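Local coordinates for protein transcriptional regulator (Streptococcus dysgalactiae, PDB 4YV9) that acts as the Rgg2 receptor for SHP pheromones in quorum sensing, probably regulating transcription by binding DNA, and is bound here to a cyclic peptide inhibitor, at residues Thr8-Arg13 with Arg35-Glu40; Ser21-Glu26 with Leu49-Lys54; Trp140-Ile145 with Lys178-Leu183. One frame throughout, in Å; residues are numbered along the deposited sequence.

Contact 1: residues Thr8-Arg13 with Arg35-Glu40. With SO4 (sulfate ion), chain M.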
# COMPACT_ATOMS: atom_id res chain seq x y z
N THR B 8 -7.85 16.11 -17.20
CA THR B 8 -7.47 14.77 -16.77
C THR B 8 -8.66 13.82 -16.89
O THR B 8 -8.51 12.69 -17.35
CB THR B 8 -6.94 14.79 -15.34
OG1 THR B 8 -5.81 15.68 -15.28
CG2 THR B 8 -6.51 13.39 -14.93
N LEU B 9 -9.84 14.26 -16.48
CA LEU B 9 -11.05 13.46 -16.69
C LEU B 9 -11.22 13.06 -18.16
O LEU B 9 -11.46 11.90 -18.49
CB LEU B 9 -12.30 14.21 -16.23
CG LEU B 9 -13.58 13.41 -16.54
CD1 LEU B 9 -13.57 12.10 -15.76
CD2 LEU B 9 -14.84 14.21 -16.24
N ARG B 10 -11.10 14.05 -19.05
CA ARG B 10 -11.20 13.81 -20.48
C ARG B 10 -10.22 12.74 -20.94
O ARG B 10 -10.59 11.83 -21.67
CB ARG B 10 -10.95 15.10 -21.25
CG ARG B 10 -10.88 14.95 -22.76
CD ARG B 10 -10.60 16.31 -23.41
NE ARG B 10 -9.97 16.18 -24.73
CZ ARG B 10 -9.65 17.21 -25.51
NH1 ARG B 10 -9.91 18.46 -25.11
NH2 ARG B 10 -9.08 17.00 -26.69
N ARG B 11 -8.96 12.87 -20.52
CA ARG B 11 -7.92 11.93 -20.90
C ARG B 11 -8.23 10.53 -20.40
O ARG B 11 -8.09 9.55 -21.13
CB ARG B 11 -6.57 12.39 -20.35
CG ARG B 11 -5.41 11.46 -20.70
CD ARG B 11 -4.07 12.05 -20.28
NE ARG B 11 -3.97 12.23 -18.83
CZ ARG B 11 -3.56 11.28 -17.99
NH1 ARG B 11 -3.23 10.08 -18.44
NH2 ARG B 11 -3.50 11.54 -16.69
N LEU B 12 -8.63 10.42 -19.15
CA LEU B 12 -8.90 9.10 -18.59
C LEU B 12 -10.13 8.46 -19.25
O LEU B 12 -10.13 7.27 -19.58
CB LEU B 12 -9.08 9.21 -17.08
CG LEU B 12 -7.80 9.57 -16.32
CD1 LEU B 12 -8.12 9.98 -14.90
CD2 LEU B 12 -6.84 8.39 -16.32
N ARG B 13 -11.16 9.26 -19.47
CA ARG B 13 -12.39 8.78 -20.12
C ARG B 13 -12.18 8.33 -21.56
O ARG B 13 -12.59 7.24 -21.94
CB ARG B 13 -13.46 9.87 -20.09
CG ARG B 13 -14.67 9.51 -20.94
CD ARG B 13 -15.65 10.68 -21.15
NE ARG B 13 -15.07 11.82 -21.86
CZ ARG B 13 -14.94 11.92 -23.18
NH1 ARG B 13 -15.34 10.92 -23.96
NH2 ARG B 13 -14.41 13.01 -23.72
N ARG B 35 -18.39 20.82 -20.79
CA ARG B 35 -17.93 22.13 -20.36
C ARG B 35 -16.89 21.97 -19.25
O ARG B 35 -15.92 22.71 -19.20
CB ARG B 35 -19.10 23.02 -19.92
CG ARG B 35 -19.88 23.58 -21.13
CD ARG B 35 -20.92 24.64 -20.77
NE ARG B 35 -20.36 25.81 -20.09
CZ ARG B 35 -20.08 26.98 -20.66
NH1 ARG B 35 -20.31 27.19 -21.96
NH2 ARG B 35 -19.58 27.96 -19.93
N PHE B 36 -17.09 20.97 -18.39
CA PHE B 36 -16.08 20.66 -17.37
C PHE B 36 -14.75 20.18 -17.97
O PHE B 36 -13.68 20.64 -17.56
CB PHE B 36 -16.60 19.60 -16.39
CG PHE B 36 -15.55 19.12 -15.44
CD1 PHE B 36 -14.85 20.02 -14.65
CD2 PHE B 36 -15.24 17.77 -15.34
CE1 PHE B 36 -13.85 19.58 -13.78
CE2 PHE B 36 -14.26 17.32 -14.47
CZ PHE B 36 -13.57 18.23 -13.68
N GLU B 37 -14.81 19.26 -18.92
CA GLU B 37 -13.57 18.75 -19.52
C GLU B 37 -12.79 19.86 -20.21
O GLU B 37 -11.57 19.85 -20.23
CB GLU B 37 -13.86 17.63 -20.50
CG GLU B 37 -14.37 16.38 -19.83
CD GLU B 37 -14.49 15.22 -20.79
OE1 GLU B 37 -14.45 15.45 -22.01
OE2 GLU B 37 -14.65 14.07 -20.31
N ARG B 38 -13.52 20.81 -20.78
CA ARG B 38 -12.90 21.93 -21.48
C ARG B 38 -12.47 23.07 -20.54
O ARG B 38 -11.81 24.02 -20.97
CB ARG B 38 -13.85 22.46 -22.55
CG ARG B 38 -14.06 21.50 -23.71
CD ARG B 38 -14.59 22.22 -24.94
NE ARG B 38 -15.94 22.71 -24.72
CZ ARG B 38 -17.03 21.95 -24.83
NH1 ARG B 38 -16.90 20.67 -25.16
NH2 ARG B 38 -18.23 22.46 -24.62
N GLY B 39 -12.85 22.98 -19.27
CA GLY B 39 -12.48 24.00 -18.30
C GLY B 39 -13.33 25.27 -18.36
O GLY B 39 -12.96 26.29 -17.79
N GLU B 40 -14.46 25.21 -19.07
CA GLU B 40 -15.35 26.37 -19.15
C GLU B 40 -16.21 26.46 -17.90
O GLU B 40 -16.61 27.54 -17.48
CB GLU B 40 -16.26 26.28 -20.38
CG GLU B 40 -15.55 26.23 -21.72
CD GLU B 40 -16.49 25.81 -22.83
OE1 GLU B 40 -17.45 25.06 -22.54
OE2 GLU B 40 -16.29 26.22 -23.99
S SO4 M . -14.71 11.83 -27.38
O1 SO4 M . -14.33 12.81 -26.37
O2 SO4 M . -13.57 10.97 -27.71
O3 SO4 M . -15.80 11.00 -26.88
O4 SO4 M . -15.14 12.54 -28.58
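F36 comes first, meeting L9 across the two helices. The L9 methyl CD2 arrives at the edge of the phenyl ring, in its plane, 3.6 Å from F36 CE2, and the two side chains cross at about a right angle. L48 of helix 45-54 also touches F36, carrying the apolar patch on to a third helix.

One residue on, E37 dominates. Its carboxylate lies against the backbone of R10, with E37 OE2 3.5 Å from R10 CA, while R10 CB packs on E37 CD at 3.6 Å and the R10 guanidinium leads away. R13 CG stands anti to its backbone N (chi1 171°) and the chain bends at chi3, which places NE. R13 then grips the carboxylate side-on: NE reaches E37 OE2 at 2.8 Å in a nearly straight bond (164°), and NH2 reaches E37 OE1 at 3.0 Å. Both oxygens use their syn lone pairs, with the two planar groups only 17° apart. This salt bridge ties helix 6-15 to helix 30-37, probably the recognition helix of the helix-turn-helix domain.

A sulfate, probably from the crystallisation liquor, takes the NH1/NH2 part of the guanidinium edge and the carboxylate the NE/NH2 part, so NH2 serves both; R13 NH1 also bonds V18 O.

Beyond R38, G39 leaves the helix with positive phi in a Schellman motif: G39 N bonds F36 O at 3.0 Å, and E40 N bonds R35 O.

Contact 2: residues Ser21-Glu26 with Leu49-Lys54; sequences SSLADE and LNLLDK
The carboxylate of D25 and the amide of N50 meet tip to tip, their planes 19° apart. N50 ND2 donates to D25 OD2 at 3.0 Å, fairly straight (155°); the oxygen lies in the amide plane and receives the proton on its syn lone pair. K54 comes from another direction: its NZ stands well above the carboxylate plane rather than in it, forming a salt bridge to the same OD2. The modelled separation of K54 NZ and D25 OD2 is very short and its exact length is doubtful, but the pairing of charges is plain.

All this lies within the helix-turn-helix domain, where helix 45-54 backs the short helix 20-23 and the turn leading from it toward helix 30-37, probably the recognition helix. D25 sits in that turn. Its CG takes the crowded position between the backbone N and the carbonyl carbon (chi1 57°), and its other oxygen, OD1, accepts from the backbone N of H27 and of L28. With OD1 holding the turn and OD2 holding helix 45-54, the carboxylate is fixed at both ends.

Next to the polar group, the side chains of L23 and K54 run antiparallel alongside one another, L23 CD2 lying 3.6 Å from K54 CB. L51 adds its CD2 methyl, 4.0 Å from L23 CB, and I33 of helix 30-37 touches both leucines.

The extended chain of K54 carries NZ over the end of helix 20-23, where carbonyl oxygens would favour an ammonium. K54 NZ also makes a weak hydrogen bond to L23 O (3.4 Å). A water accepts from K54 NZ at 2.8 Å and donates to the carbonyl oxygens of S22 and A24.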
# COMPACT_ATOMS: atom_id res chain seq x y z
N SER B 21 -21.80 10.70 -23.40
CA SER B 21 -23.20 10.31 -23.28
C SER B 21 -23.44 9.23 -22.21
O SER B 21 -24.38 9.33 -21.41
CB SER B 21 -23.71 9.82 -24.64
OG SER B 21 -25.06 9.44 -24.55
N SER B 22 -22.56 8.23 -22.16
CA SER B 22 -22.73 7.10 -21.24
C SER B 22 -22.50 7.52 -19.78
O SER B 22 -22.95 6.84 -18.86
CB SER B 22 -21.78 5.96 -21.60
OG SER B 22 -20.45 6.28 -21.26
N LEU B 23 -21.83 8.65 -19.59
CA LEU B 23 -21.58 9.17 -18.26
C LEU B 23 -22.67 10.10 -17.74
O LEU B 23 -22.77 10.35 -16.53
CB LEU B 23 -20.26 9.93 -18.24
CG LEU B 23 -19.05 9.02 -18.45
CD1 LEU B 23 -17.78 9.85 -18.38
CD2 LEU B 23 -19.08 7.98 -17.39
N ALA B 24 -23.44 10.68 -18.66
CA ALA B 24 -24.50 11.61 -18.30
C ALA B 24 -25.64 10.92 -17.56
O ALA B 24 -25.98 9.79 -17.87
CB ALA B 24 -25.06 12.32 -19.57
N ASP B 25 -26.23 11.62 -16.60
CA ASP B 25 -27.43 11.15 -15.91
C ASP B 25 -28.19 12.34 -15.37
O ASP B 25 -27.96 13.47 -15.80
CB ASP B 25 -27.08 10.15 -14.79
CG ASP B 25 -26.11 10.71 -13.76
OD1 ASP B 25 -26.01 11.95 -13.62
OD2 ASP B 25 -25.48 9.90 -13.05
N GLU B 26 -29.10 12.10 -14.43
CA GLU B 26 -29.86 13.16 -13.80
C GLU B 26 -29.01 14.18 -13.03
O GLU B 26 -29.48 15.26 -12.71
CB GLU B 26 -30.90 12.57 -12.84
CG GLU B 26 -30.30 11.65 -11.78
CD GLU B 26 -31.34 11.11 -10.81
OE1 GLU B 26 -32.40 11.76 -10.64
OE2 GLU B 26 -31.09 10.04 -10.21
N LEU B 49 -16.98 12.69 -8.46
CA LEU B 49 -16.85 11.33 -7.91
C LEU B 49 -17.80 10.34 -8.56
O LEU B 49 -17.45 9.18 -8.74
CB LEU B 49 -17.09 11.33 -6.40
CG LEU B 49 -15.82 11.31 -5.54
CD1 LEU B 49 -14.94 12.50 -5.84
CD2 LEU B 49 -16.18 11.28 -4.08
N ASN B 50 -19.01 10.80 -8.87
CA ASN B 50 -20.01 10.00 -9.59
C ASN B 50 -19.50 9.59 -10.97
O ASN B 50 -19.63 8.44 -11.37
CB ASN B 50 -21.32 10.81 -9.71
CG ASN B 50 -22.48 10.00 -10.33
OD1 ASN B 50 -22.67 8.83 -10.02
ND2 ASN B 50 -23.25 10.65 -11.19
N LEU B 51 -18.91 10.55 -11.69
CA LEU B 51 -18.31 10.28 -12.99
C LEU B 51 -17.19 9.26 -12.89
O LEU B 51 -17.10 8.31 -13.68
CB LEU B 51 -17.75 11.56 -13.62
CG LEU B 51 -18.71 12.68 -13.96
CD1 LEU B 51 -17.93 13.94 -14.40
CD2 LEU B 51 -19.66 12.22 -15.05
N LEU B 52 -16.30 9.49 -11.93
CA LEU B 52 -15.17 8.59 -11.70
C LEU B 52 -15.61 7.17 -11.37
O LEU B 52 -15.04 6.19 -11.85
CB LEU B 52 -14.32 9.14 -10.56
CG LEU B 52 -13.58 10.43 -10.92
CD1 LEU B 52 -12.66 10.85 -9.78
CD2 LEU B 52 -12.79 10.20 -12.20
N ASP B 53 -16.62 7.06 -10.51
CA ASP B 53 -17.15 5.76 -10.14
C ASP B 53 -17.66 5.01 -11.39
O ASP B 53 -17.45 3.80 -11.52
CB ASP B 53 -18.26 5.92 -9.10
CG ASP B 53 -18.89 4.61 -8.70
OD1 ASP B 53 -18.16 3.64 -8.45
OD2 ASP B 53 -20.14 4.54 -8.63
N LYS B 54 -18.32 5.72 -12.29
CA LYS B 54 -18.76 5.13 -13.56
C LYS B 54 -17.58 4.63 -14.39
O LYS B 54 -17.69 3.62 -15.10
CB LYS B 54 -19.59 6.14 -14.35
CG LYS B 54 -20.96 6.39 -13.67
CD LYS B 54 -21.79 7.45 -14.38
CE LYS B 54 -23.28 7.16 -14.02
NZ LYS B 54 -24.18 8.29 -14.19
O HOH W 1 -24.61 7.33 -16.76

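Contact 3: residues Trp140-Ile145 with Lys178-Leu183; sequences WGYYEI and KTNKTL
N180 and Y142 are brought together by different chi1 settings: N180 CG stands anti to its carbonyl carbon (-70°), whereas Y142 CG stands anti to its backbone N (-173°). This puts N180 CG beside the first turn of helix 142-151, and chi2 near zero (-7°) turns OD1 to the edge of the tyrosine ring, in its plane, 3.9 Å from Y142 CD1. L183 approaches the same ring obliquely, its CD1 methyl 3.6 Å from Y142 CE1. I145 fits beside both partners: its CD1 lies 3.9 Å from N180 CB, and its CG2 the same distance from L183 CB.

These are the starting turns of helices 142-151 and 179-197 in the all-helical repeat domain. At the first, G141 is the N-cap residue, and its N bonds E144 OE1 at 2.9 Å. Y142 and L183 also pack on the bound peptide, so the contact lines part of the inhibitor site, probably where the pheromone binds.

Between the two segments the contact is van der Waals packing. Y142 N and N180 ND2, 3.6 Å apart, share E61 OE2 of the second subunit as acceptor, so one carboxylate from across the dimer joins the two helix starts.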
# COMPACT_ATOMS: atom_id res chain seq x y z
N TRP B 140 -5.84 8.01 14.15
CA TRP B 140 -4.49 8.27 13.72
C TRP B 140 -4.41 8.12 12.22
O TRP B 140 -4.83 7.11 11.66
CB TRP B 140 -3.54 7.31 14.42
CG TRP B 140 -3.27 7.63 15.85
CD1 TRP B 140 -4.18 7.80 16.84
CD2 TRP B 140 -1.98 7.79 16.45
NE1 TRP B 140 -3.54 8.06 18.02
CE2 TRP B 140 -2.18 8.06 17.81
CE3 TRP B 140 -0.67 7.74 15.95
CZ2 TRP B 140 -1.13 8.28 18.70
CZ3 TRP B 140 0.38 7.95 16.83
CH2 TRP B 140 0.14 8.22 18.19
N GLY B 141 -3.89 9.15 11.55
CA GLY B 141 -3.71 9.10 10.12
C GLY B 141 -2.22 9.08 9.84
O GLY B 141 -1.42 9.00 10.76
N TYR B 142 -1.87 9.16 8.56
CA TYR B 142 -0.47 9.23 8.15
C TYR B 142 0.33 10.29 8.93
O TYR B 142 1.44 10.03 9.40
CB TYR B 142 -0.42 9.52 6.65
CG TYR B 142 0.95 9.47 6.02
CD1 TYR B 142 1.56 8.26 5.76
CD2 TYR B 142 1.61 10.65 5.64
CE1 TYR B 142 2.84 8.21 5.16
CE2 TYR B 142 2.85 10.61 5.05
CZ TYR B 142 3.47 9.39 4.81
OH TYR B 142 4.71 9.35 4.21
N TYR B 143 -0.26 11.48 9.07
CA TYR B 143 0.35 12.60 9.81
C TYR B 143 0.80 12.22 11.22
O TYR B 143 1.97 12.38 11.59
CB TYR B 143 -0.65 13.76 9.88
CG TYR B 143 -0.16 15.08 10.47
CD1 TYR B 143 0.87 15.79 9.86
CD2 TYR B 143 -0.78 15.65 11.58
CE1 TYR B 143 1.27 17.02 10.34
CE2 TYR B 143 -0.38 16.88 12.08
CZ TYR B 143 0.65 17.55 11.45
OH TYR B 143 1.08 18.78 11.91
N GLU B 144 -0.14 11.70 12.01
CA GLU B 144 0.15 11.38 13.40
C GLU B 144 1.15 10.23 13.50
O GLU B 144 2.03 10.24 14.37
CB GLU B 144 -1.14 11.03 14.16
CG GLU B 144 -2.05 12.23 14.42
CD GLU B 144 -2.88 12.64 13.19
OE1 GLU B 144 -3.14 11.80 12.30
OE2 GLU B 144 -3.27 13.82 13.11
N ILE B 145 1.02 9.26 12.60
CA ILE B 145 1.91 8.10 12.59
C ILE B 145 3.35 8.53 12.25
O ILE B 145 4.30 8.10 12.90
CB ILE B 145 1.43 7.03 11.57
CG1 ILE B 145 0.05 6.48 11.96
CG2 ILE B 145 2.43 5.88 11.46
CD1 ILE B 145 -0.63 5.72 10.80
N LYS B 178 -3.24 -0.37 2.41
CA LYS B 178 -2.74 -0.74 3.72
C LYS B 178 -1.50 0.03 4.11
O LYS B 178 -0.72 -0.40 4.96
CB LYS B 178 -2.49 -2.24 3.75
CG LYS B 178 -3.83 -2.98 3.77
CD LYS B 178 -3.67 -4.40 3.37
CE LYS B 178 -4.97 -5.15 3.55
NZ LYS B 178 -4.79 -6.49 2.96
N THR B 179 -1.33 1.19 3.49
CA THR B 179 -0.18 2.03 3.75
C THR B 179 -0.08 2.33 5.24
O THR B 179 0.97 2.09 5.84
CB THR B 179 -0.24 3.34 2.95
OG1 THR B 179 -0.27 3.02 1.56
CG2 THR B 179 0.98 4.19 3.23
N ASN B 180 -1.16 2.81 5.85
CA ASN B 180 -1.06 3.14 7.27
C ASN B 180 -0.90 1.91 8.16
O ASN B 180 -0.27 1.98 9.21
CB ASN B 180 -2.27 3.94 7.75
CG ASN B 180 -2.27 5.34 7.19
OD1 ASN B 180 -1.30 5.76 6.56
ND2 ASN B 180 -3.37 6.07 7.40
N LYS B 181 -1.48 0.79 7.75
CA LYS B 181 -1.38 -0.44 8.54
C LYS B 181 0.06 -0.95 8.56
O LYS B 181 0.58 -1.39 9.59
CB LYS B 181 -2.33 -1.50 7.97
CG LYS B 181 -2.35 -2.79 8.77
CD LYS B 181 -3.28 -3.82 8.15
CE LYS B 181 -3.34 -5.08 9.00
NZ LYS B 181 -4.38 -6.04 8.52
N THR B 182 0.71 -0.90 7.41
CA THR B 182 2.09 -1.33 7.33
C THR B 182 2.98 -0.43 8.21
O THR B 182 3.83 -0.93 8.98
CB THR B 182 2.56 -1.35 5.86
OG1 THR B 182 1.86 -2.40 5.19
CG2 THR B 182 4.04 -1.63 5.76
N LEU B 183 2.75 0.88 8.16
CA LEU B 183 3.49 1.80 9.02
C LEU B 183 3.23 1.50 10.50
O LEU B 183 4.17 1.41 11.29
CB LEU B 183 3.14 3.26 8.72
CG LEU B 183 3.73 3.84 7.42
CD1 LEU B 183 3.06 5.14 7.03
CD2 LEU B 183 5.22 4.05 7.60

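Overall arrangement
Contacts 1 and 2 belong to one small helix-turn-helix domain and interlock along the chain: R13 packs on L23, and L9 on L51 and L52, so helices 6-15, 20-23 and 45-54 share apolar packing. Each adds a salt bridge, buried in contact 1, but partly exposed and water-linked in contact 2. Contact 3 stands apart in the repeat domain, centred about 5 Å from the middle of the chain against about 33 Å for the other two, and its nearest atoms are about 20 Å from contact 1 and 18 Å from contact 2. Fully buried, it relies on van der Waals packing, with two N-H groups met by the second subunit. All three contacts touch that subunit.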